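Local coordinates for malonyl CoA-acyl carrier protein transacylase (Burkholderia pseudomallei, PDB 3G87) that probably catalyses the transfer of malonyl groups from malonyl-CoA to holo-acyl carrier protein, releasing CoA, at residues H91-F96 against K112-R117; G127-I132 against G193-K198; S225-R230 against A242-S247. All coordinates share one frame; numbering follows the deposited sequence.

In the fold
The three contacts converge on S92, which sits at the head of a probable nucleophile elbow. Interaction 1 sets the elbow against helix 107-123, whose R117 reaches the serine. Interaction 2 lies about 17 Å away between centres and joins strand 127-133 to the loop bearing H196, whose NE2 stands 2.9 Å from S92 OG, as in the serine-histidine dyad of malonyl transacylases. Interaction 3, about 12 Å from interaction 1 between centres, contributes two polar side chains to the elbow backbone: N226 OD1 is 2.8 Å from S92 N, and Q244 NE2 is 2.9 Å from S92 O. Interactions 2 and 3 also meet: a weak hydrogen bond from H196 ND1 to S247 O, 3.0 Å, may help orient the imidazole.

Interaction 1. Residues H91-F96 against K112-R117; sequences HSLGEF and KLVARR
F96 and V114 form the nearest backbone pair, 7.6 Å between CA atoms, where the S92 turn and helix 94-101 face helix 107-123. V114 CG2 sits over one face of the F96 ring in a CH-pi contact, 4.1 Å from the centroid and displaced toward the rim. The two methyls of V114 also meet the tip of L93, with V114 CG2 3.8 Å from L93 CD2. Obliquely to the ring, L113 CB packs 3.9 Å from F96 CE1, while R117 CD comes to 3.5 Å from F96 CE2.

The turn carries the GxSxG pattern of a nucleophile elbow, and S92 has the strained backbone expected there, with phi/psi of 59°/-98°. R117, its chain extended from CG to NE, runs past the F96 ring to this serine. R117 NH2 gives a nearly straight hydrogen bond to S92 OG at 3.0 Å, with the oxygen in the guanidinium plane; S92 O lies over a face of the same group. S92 OG is also hydrogen-bonded to H196. R117 probably corresponds to the arginine that, in related malonyl transacylases, binds the malonyl carboxylate. Q63 and L66 of helix 59-81 pack on L93.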
loop_
_atom_site.group_PDB
_atom_site.type_symbol
_atom_site.label_atom_id
_atom_site.label_comp_id
_atom_site.label_asym_id
_atom_site.label_seq_id
_atom_site.Cartn_x
_atom_site.Cartn_y
_atom_site.Cartn_z
ATOM N N HIS A 91 1.414 -0.552 2.823
ATOM C CA HIS A 91 1.829 -0.131 1.497
ATOM C C HIS A 91 0.671 0.426 0.681
ATOM O O HIS A 91 -0.173 -0.314 0.135
ATOM C CB HIS A 91 2.528 -1.286 0.772
ATOM C CG HIS A 91 3.369 -0.853 -0.388
ATOM N ND1 HIS A 91 2.832 -0.263 -1.517
ATOM C CD2 HIS A 91 4.705 -0.921 -0.595
ATOM C CE1 HIS A 91 3.804 -0.004 -2.375
ATOM N NE2 HIS A 91 4.953 -0.370 -1.834
ATOM N N SER A 92 0.619 1.753 0.643
ATOM C CA SER A 92 -0.416 2.530 -0.017
ATOM C C SER A 92 -1.787 2.178 0.593
ATOM O O SER A 92 -2.100 2.667 1.677
ATOM C CB SER A 92 -0.289 2.361 -1.521
ATOM O OG SER A 92 -1.397 2.948 -2.162
ATOM N N LEU A 93 -2.580 1.308 -0.015
ATOM C CA LEU A 93 -3.760 0.792 0.622
ATOM C C LEU A 93 -3.522 0.270 2.028
ATOM O O LEU A 93 -4.204 0.620 2.899
ATOM C CB LEU A 93 -4.496 -0.246 -0.215
ATOM C CG LEU A 93 -5.812 -0.821 0.299
ATOM C CD1 LEU A 93 -5.729 -1.824 1.382
ATOM C CD2 LEU A 93 -6.845 0.189 0.584
ATOM N N GLY A 94 -2.538 -0.576 2.201
ATOM C CA GLY A 94 -2.145 -1.091 3.478
ATOM C C GLY A 94 -1.921 -0.143 4.612
ATOM O O GLY A 94 -1.972 -0.523 5.696
ATOM N N GLU A 95 -1.711 1.103 4.325
ATOM C CA GLU A 95 -1.585 2.115 5.328
ATOM C C GLU A 95 -2.888 2.314 6.120
ATOM O O GLU A 95 -2.871 2.570 7.276
ATOM C CB GLU A 95 -1.044 3.392 4.697
ATOM C CG GLU A 95 -0.869 4.560 5.561
ATOM C CD GLU A 95 0.181 5.514 5.084
ATOM O OE1 GLU A 95 -0.099 6.659 4.852
ATOM O OE2 GLU A 95 1.298 5.144 4.969
ATOM N N PHE A 96 -4.000 2.126 5.452
ATOM C CA PHE A 96 -5.273 2.139 6.072
ATOM C C PHE A 96 -5.448 1.086 7.116
ATOM O O PHE A 96 -5.971 1.365 8.110
ATOM C CB PHE A 96 -6.361 2.070 5.045
ATOM C CG PHE A 96 -6.560 3.329 4.343
ATOM C CD1 PHE A 96 -7.406 4.271 4.818
ATOM C CD2 PHE A 96 -5.861 3.600 3.214
ATOM C CE1 PHE A 96 -7.536 5.410 4.176
ATOM C CE2 PHE A 96 -6.017 4.728 2.596
ATOM C CZ PHE A 96 -6.849 5.644 3.066
ATOM N N LYS A 112 -15.077 2.786 4.861
ATOM C CA LYS A 112 -15.641 3.958 4.221
ATOM C C LYS A 112 -14.592 4.871 3.579
ATOM O O LYS A 112 -14.793 5.356 2.438
ATOM C CB LYS A 112 -16.484 4.756 5.213
ATOM C CG LYS A 112 -17.857 4.182 5.468
ATOM C CD LYS A 112 -18.298 4.710 6.803
ATOM C CE LYS A 112 -19.788 4.860 6.874
ATOM N NZ LYS A 112 -20.306 4.633 8.269
ATOM N N LEU A 113 -13.476 5.116 4.269
ATOM C CA LEU A 113 -12.440 5.916 3.636
ATOM C C LEU A 113 -11.879 5.250 2.368
ATOM O O LEU A 113 -11.625 5.953 1.381
ATOM C CB LEU A 113 -11.315 6.254 4.601
ATOM C CG LEU A 113 -11.624 7.040 5.885
ATOM C CD1 LEU A 113 -10.348 6.998 6.743
ATOM C CD2 LEU A 113 -12.107 8.542 5.682
ATOM N N VAL A 114 -11.712 3.937 2.415
ATOM C CA VAL A 114 -11.147 3.138 1.350
ATOM C C VAL A 114 -11.991 3.106 0.073
ATOM O O VAL A 114 -11.494 3.263 -0.974
ATOM C CB VAL A 114 -10.770 1.731 1.827
ATOM C CG1 VAL A 114 -10.570 0.838 0.733
ATOM C CG2 VAL A 114 -9.572 1.737 2.677
ATOM N N ALA A 115 -13.285 2.921 0.238
ATOM C CA ALA A 115 -14.232 3.005 -0.825
ATOM C C ALA A 115 -14.223 4.353 -1.538
ATOM O O ALA A 115 -14.269 4.383 -2.690
ATOM C CB ALA A 115 -15.571 2.633 -0.373
ATOM N N ARG A 116 -14.112 5.448 -0.836
ATOM C CA ARG A 116 -13.987 6.733 -1.495
ATOM C C ARG A 116 -12.654 6.871 -2.202
ATOM O O ARG A 116 -12.613 7.311 -3.296
ATOM C CB ARG A 116 -14.262 7.904 -0.545
ATOM C CG ARG A 116 -14.196 9.286 -1.135
ATOM C CD ARG A 116 -15.504 9.898 -1.394
ATOM N NE ARG A 116 -16.412 8.970 -2.024
ATOM C CZ ARG A 116 -16.757 8.910 -3.306
ATOM N NH1 ARG A 116 -17.589 8.001 -3.697
ATOM N NH2 ARG A 116 -16.348 9.745 -4.187
ATOM N N ARG A 117 -11.582 6.459 -1.564
ATOM C CA ARG A 117 -10.270 6.462 -2.163
ATOM C C ARG A 117 -10.212 5.642 -3.444
ATOM O O ARG A 117 -9.705 6.063 -4.414
ATOM C CB ARG A 117 -9.219 5.994 -1.163
ATOM C CG ARG A 117 -7.828 5.944 -1.700
ATOM C CD ARG A 117 -6.934 5.243 -0.782
ATOM N NE ARG A 117 -5.535 5.558 -0.915
ATOM C CZ ARG A 117 -4.628 4.720 -1.361
ATOM N NH1 ARG A 117 -4.989 3.552 -1.795
ATOM N NH2 ARG A 117 -3.392 5.065 -1.398
#

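Interaction 2. Residues G127-I132 against G193-K198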
loop_
_atom_site.group_PDB
_atom_site.type_symbol
_atom_site.label_atom_id
_atom_site.label_comp_id
_atom_site.label_asym_id
_atom_site.label_seq_id
_atom_site.Cartn_x
_atom_site.Cartn_y
_atom_site.Cartn_z
ATOM N N GLY A 127 -3.518 6.870 -17.480
ATOM C CA GLY A 127 -2.218 6.621 -16.860
ATOM C C GLY A 127 -1.887 5.146 -16.792
ATOM O O GLY A 127 -2.723 4.276 -17.148
ATOM N N ALA A 128 -0.673 4.856 -16.332
ATOM C CA ALA A 128 -0.182 3.525 -16.177
ATOM C C ALA A 128 0.999 3.488 -15.173
ATOM O O ALA A 128 1.528 4.551 -14.748
ATOM C CB ALA A 128 0.260 3.027 -17.494
ATOM N N MET A 129 1.436 2.260 -14.848
ATOM C CA MET A 129 2.576 2.006 -13.959
ATOM C C MET A 129 3.320 0.742 -14.403
ATOM O O MET A 129 2.733 -0.130 -15.046
ATOM C CB MET A 129 2.095 1.809 -12.515
ATOM C CG MET A 129 1.148 2.911 -11.968
ATOM S SD MET A 129 0.481 2.460 -10.348
ATOM C CE MET A 129 1.867 2.746 -9.240
ATOM N N ALA A 130 4.588 0.637 -14.035
ATOM C CA ALA A 130 5.425 -0.478 -14.382
ATOM C C ALA A 130 6.482 -0.583 -13.335
ATOM O O ALA A 130 6.974 0.405 -12.836
ATOM C CB ALA A 130 6.042 -0.282 -15.721
ATOM N N ALA A 131 6.818 -1.800 -12.966
ATOM C CA ALA A 131 7.780 -2.017 -11.944
ATOM C C ALA A 131 9.084 -2.272 -12.660
ATOM O O ALA A 131 9.112 -3.010 -13.687
ATOM C CB ALA A 131 7.386 -3.228 -11.099
ATOM N N ILE A 132 10.149 -1.668 -12.143
ATOM C CA ILE A 132 11.474 -1.799 -12.748
ATOM C C ILE A 132 12.360 -2.540 -11.780
ATOM O O ILE A 132 12.369 -2.244 -10.585
ATOM C CB ILE A 132 12.107 -0.431 -13.073
ATOM C CG1 ILE A 132 11.116 0.528 -13.765
ATOM C CG2 ILE A 132 13.409 -0.584 -13.858
ATOM C CD1 ILE A 132 10.402 -0.027 -14.936
ATOM N N GLY A 193 -4.537 4.195 -14.141
ATOM C CA GLY A 193 -4.040 5.371 -13.447
ATOM C C GLY A 193 -2.544 5.357 -13.159
ATOM O O GLY A 193 -1.931 4.336 -12.880
ATOM N N ALA A 194 -1.983 6.546 -13.233
ATOM C CA ALA A 194 -0.608 6.806 -12.888
ATOM C C ALA A 194 -0.697 7.116 -11.404
ATOM O O ALA A 194 -0.798 8.293 -11.034
ATOM C CB ALA A 194 -0.163 8.024 -13.647
ATOM N N PHE A 195 -0.687 6.072 -10.571
ATOM C CA PHE A 195 -0.925 6.231 -9.146
ATOM C C PHE A 195 0.328 6.760 -8.508
ATOM O O PHE A 195 1.433 6.472 -8.972
ATOM C CB PHE A 195 -1.345 4.911 -8.482
ATOM C CG PHE A 195 -2.714 4.384 -8.947
ATOM C CD1 PHE A 195 -3.676 5.261 -9.516
ATOM C CD2 PHE A 195 -3.050 3.018 -8.799
ATOM C CE1 PHE A 195 -4.939 4.793 -9.956
ATOM C CE2 PHE A 195 -4.316 2.542 -9.254
ATOM C CZ PHE A 195 -5.254 3.431 -9.808
ATOM N N HIS A 196 0.139 7.537 -7.476
ATOM C CA HIS A 196 1.215 8.077 -6.673
ATOM C C HIS A 196 2.109 8.979 -7.487
ATOM O O HIS A 196 3.301 8.866 -7.426
ATOM C CB HIS A 196 1.985 6.953 -5.945
ATOM C CG HIS A 196 1.194 6.302 -4.853
ATOM N ND1 HIS A 196 0.884 6.931 -3.682
ATOM C CD2 HIS A 196 0.600 5.100 -4.787
ATOM C CE1 HIS A 196 0.150 6.150 -2.932
ATOM N NE2 HIS A 196 -0.046 5.037 -3.588
ATOM N N SER A 197 1.469 9.829 -8.286
ATOM C CA SER A 197 2.108 10.844 -9.134
ATOM C C SER A 197 1.186 12.070 -9.145
ATOM O O SER A 197 0.120 12.061 -8.525
ATOM C CB SER A 197 2.290 10.353 -10.580
ATOM O OG SER A 197 1.052 10.435 -11.320
ATOM N N LYS A 198 1.607 13.100 -9.868
ATOM C CA LYS A 198 0.843 14.355 -10.003
ATOM C C LYS A 198 -0.524 14.204 -10.674
ATOM O O LYS A 198 -1.337 15.099 -10.567
ATOM C CB LYS A 198 1.640 15.381 -10.814
ATOM C CG LYS A 198 1.974 14.934 -12.268
ATOM C CD LYS A 198 2.717 16.061 -13.037
ATOM C CE LYS A 198 3.457 15.459 -14.247
ATOM N NZ LYS A 198 4.197 16.489 -15.065
#
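M129 reaches from strand 127-133 to F195 in the loop before helix 201-211, and it buries more surface against the facing segment, 73 Å², than any other residue of the contact. CB leaves the strand toward the loop, and CG, anti to the carbonyl carbon (chi1 -51°), lies 3.5 Å from the carbonyl oxygen G193 O. SD then reaches the base of the phenylalanine, 3.6 Å from F195 CB. The sulfur makes a Met-aromatic contact here, 4.8 Å from the centre of the F195 ring and oblique to it. The chain then bends at chi3 (76°), turning CE onward to 3.8 Å from F195 O, a carbonyl that is hydrogen-bonded to S166.

The strand belongs to an antiparallel sheet whose beta-alpha-beta-beta-alpha-beta order is that of the ferredoxin-like small subdomain of malonyl transacylases. Strand 127-133 lies in its interior, between strands 162-168 and 185-188, and V164 and S166 of the former also touch M129.

Nearer the start of the strand, backbone meets backbone: G127 and G193 bring their CA atoms to 4.1 Å, and A128 O lies 3.6 Å from A194 CA. G193 O lies over one face of the F195 ring, toward its rim. A194 centres an inverse gamma turn, and its carbonyl accepts a 2.8 Å hydrogen bond from S197 OG to A194 O, the donor standing above the carbonyl plane. Between F195 and S197, H196 takes positive phi and psi, and its ND1 has a weak hydrogen bond with Q244 O.

Interaction 3. Residues S225-R230 against A242-S247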
loop_
_atom_site.group_PDB
_atom_site.type_symbol
_atom_site.label_atom_id
_atom_site.label_comp_id
_atom_site.label_asym_id
_atom_site.label_seq_id
_atom_site.Cartn_x
_atom_site.Cartn_y
_atom_site.Cartn_z
ATOM N N SER A 225 4.604 6.555 8.018
ATOM C CA SER A 225 3.838 7.086 6.945
ATOM C C SER A 225 4.570 6.892 5.627
ATOM O O SER A 225 5.763 7.144 5.542
ATOM C CB SER A 225 3.571 8.562 7.235
ATOM O OG SER A 225 3.549 9.333 6.047
ATOM N N ASN A 226 3.848 6.518 4.598
ATOM C CA ASN A 226 4.365 6.326 3.264
ATOM C C ASN A 226 4.958 7.581 2.658
ATOM O O ASN A 226 5.848 7.506 1.885
ATOM C CB ASN A 226 3.282 5.836 2.305
ATOM C CG ASN A 226 2.991 4.347 2.365
ATOM O OD1 ASN A 226 2.051 3.939 1.780
ATOM N ND2 ASN A 226 3.761 3.582 3.043
ATOM N N VAL A 227 4.400 8.724 3.021
ATOM C CA VAL A 227 4.795 10.027 2.416
ATOM C C VAL A 227 6.153 10.449 2.937
ATOM O O VAL A 227 7.002 10.866 2.138
ATOM C CB VAL A 227 3.736 11.125 2.680
ATOM C CG1 VAL A 227 4.154 12.514 2.157
ATOM C CG2 VAL A 227 2.398 10.703 2.018
ATOM N N SER A 228 6.349 10.330 4.262
ATOM C CA SER A 228 7.542 10.804 4.949
ATOM C C SER A 228 8.564 9.744 5.362
ATOM O O SER A 228 9.673 10.070 5.797
ATOM C CB SER A 228 7.110 11.534 6.216
ATOM O OG SER A 228 6.568 10.581 7.127
ATOM N N ALA A 229 8.182 8.482 5.287
ATOM C CA ALA A 229 9.020 7.434 5.791
ATOM C C ALA A 229 9.304 7.647 7.289
ATOM O O ALA A 229 10.321 7.179 7.824
ATOM C CB ALA A 229 10.314 7.371 4.974
ATOM N N ARG A 230 8.386 8.327 7.978
ATOM C CA ARG A 230 8.560 8.587 9.406
ATOM C C ARG A 230 7.207 8.406 10.121
ATOM O O ARG A 230 6.179 8.394 9.462
ATOM C CB ARG A 230 9.108 10.010 9.627
ATOM C CG ARG A 230 10.558 10.287 9.149
ATOM C CD ARG A 230 11.549 9.476 9.950
ATOM N NE ARG A 230 12.954 9.734 9.617
ATOM C CZ ARG A 230 13.627 9.169 8.613
ATOM N NH1 ARG A 230 13.060 8.303 7.759
ATOM N NH2 ARG A 230 14.896 9.497 8.439
ATOM N N ALA A 242 -3.913 12.019 3.212
ATOM C CA ALA A 242 -4.322 12.631 1.966
ATOM C C ALA A 242 -3.135 12.848 1.064
ATOM O O ALA A 242 -3.153 12.526 -0.072
ATOM C CB ALA A 242 -4.961 13.858 2.220
ATOM N N GLN A 243 -2.085 13.412 1.573
ATOM C CA GLN A 243 -0.908 13.604 0.786
ATOM C C GLN A 243 -0.370 12.311 0.170
ATOM O O GLN A 243 0.203 12.324 -0.869
ATOM C CB GLN A 243 0.108 14.331 1.638
ATOM C CG GLN A 243 0.801 15.445 0.937
ATOM C CD GLN A 243 -0.077 16.562 0.450
ATOM O OE1 GLN A 243 -0.971 17.035 1.142
ATOM N NE2 GLN A 243 0.214 17.033 -0.734
ATOM N N GLN A 244 -0.625 11.203 0.830
ATOM C CA GLN A 244 -0.199 9.879 0.400
ATOM C C GLN A 244 -0.489 9.564 -1.075
ATOM O O GLN A 244 0.324 9.044 -1.757
ATOM C CB GLN A 244 -0.834 8.840 1.336
ATOM C CG GLN A 244 -0.180 7.528 1.432
ATOM C CD GLN A 244 -1.110 6.394 1.114
ATOM O OE1 GLN A 244 -1.831 6.451 0.189
ATOM N NE2 GLN A 244 -1.086 5.385 1.888
ATOM N N ILE A 245 -1.673 9.936 -1.533
ATOM C CA ILE A 245 -2.194 9.636 -2.842
ATOM C C ILE A 245 -1.415 10.168 -4.035
ATOM O O ILE A 245 -1.291 9.505 -5.005
ATOM C CB ILE A 245 -3.689 10.075 -2.927
ATOM C CG1 ILE A 245 -4.596 9.051 -2.316
ATOM C CG2 ILE A 245 -4.112 10.349 -4.305
ATOM C CD1 ILE A 245 -5.816 9.603 -1.811
ATOM N N ALA A 246 -0.915 11.380 -3.949
ATOM C CA ALA A 246 -0.165 11.942 -5.038
ATOM C C ALA A 246 1.361 11.930 -4.868
ATOM O O ALA A 246 2.065 12.458 -5.672
ATOM C CB ALA A 246 -0.660 13.313 -5.358
ATOM N N SER A 247 1.830 11.286 -3.816
ATOM C CA SER A 247 3.216 11.267 -3.440
ATOM C C SER A 247 3.803 9.891 -3.645
ATOM O O SER A 247 3.108 8.960 -3.592
ATOM C CB SER A 247 3.329 11.650 -1.987
ATOM O OG SER A 247 3.297 13.017 -1.836
#
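The first torsions of V227 and Q244 bring the two side chains together: V227 CG1 is anti to the backbone N (chi1 176°), which places CG2 beside that N and against the backbone of Q243 and Q244, and Q244 CG, likewise anti to its N, passes at an oblique angle across N226. V227 CG2 packs 3.8 Å from Q244 CB, although its modelled approach to Q244 CA is too short to be reliable. The other methyl, V227 CG1, faces S247 OG at 4.1 Å, and Q243 CB borders the same valine.

Next to V227, N226 CB lies 4.0 Å from Q244 CG, and the two side-chain amide planes are only 22° apart. The loop follows strand 223-224, at one border of the parallel sheet of the alpha/beta core, beside strand 87-90 that leads into the probable nucleophile elbow. Both amides are close to the elbow backbone: N226 OD1 is hydrogen-bonded to S92 N and Q244 NE2 to S92 O, while N226 ND2 is bonded to G90 O. Q244 OE1 has a weak bond with R117.

Beyond V227 the loop closes on itself. S228 OG accepts R230 N at 3.0 Å, making an ST turn, while S225 N donates to R230 O at 2.8 Å.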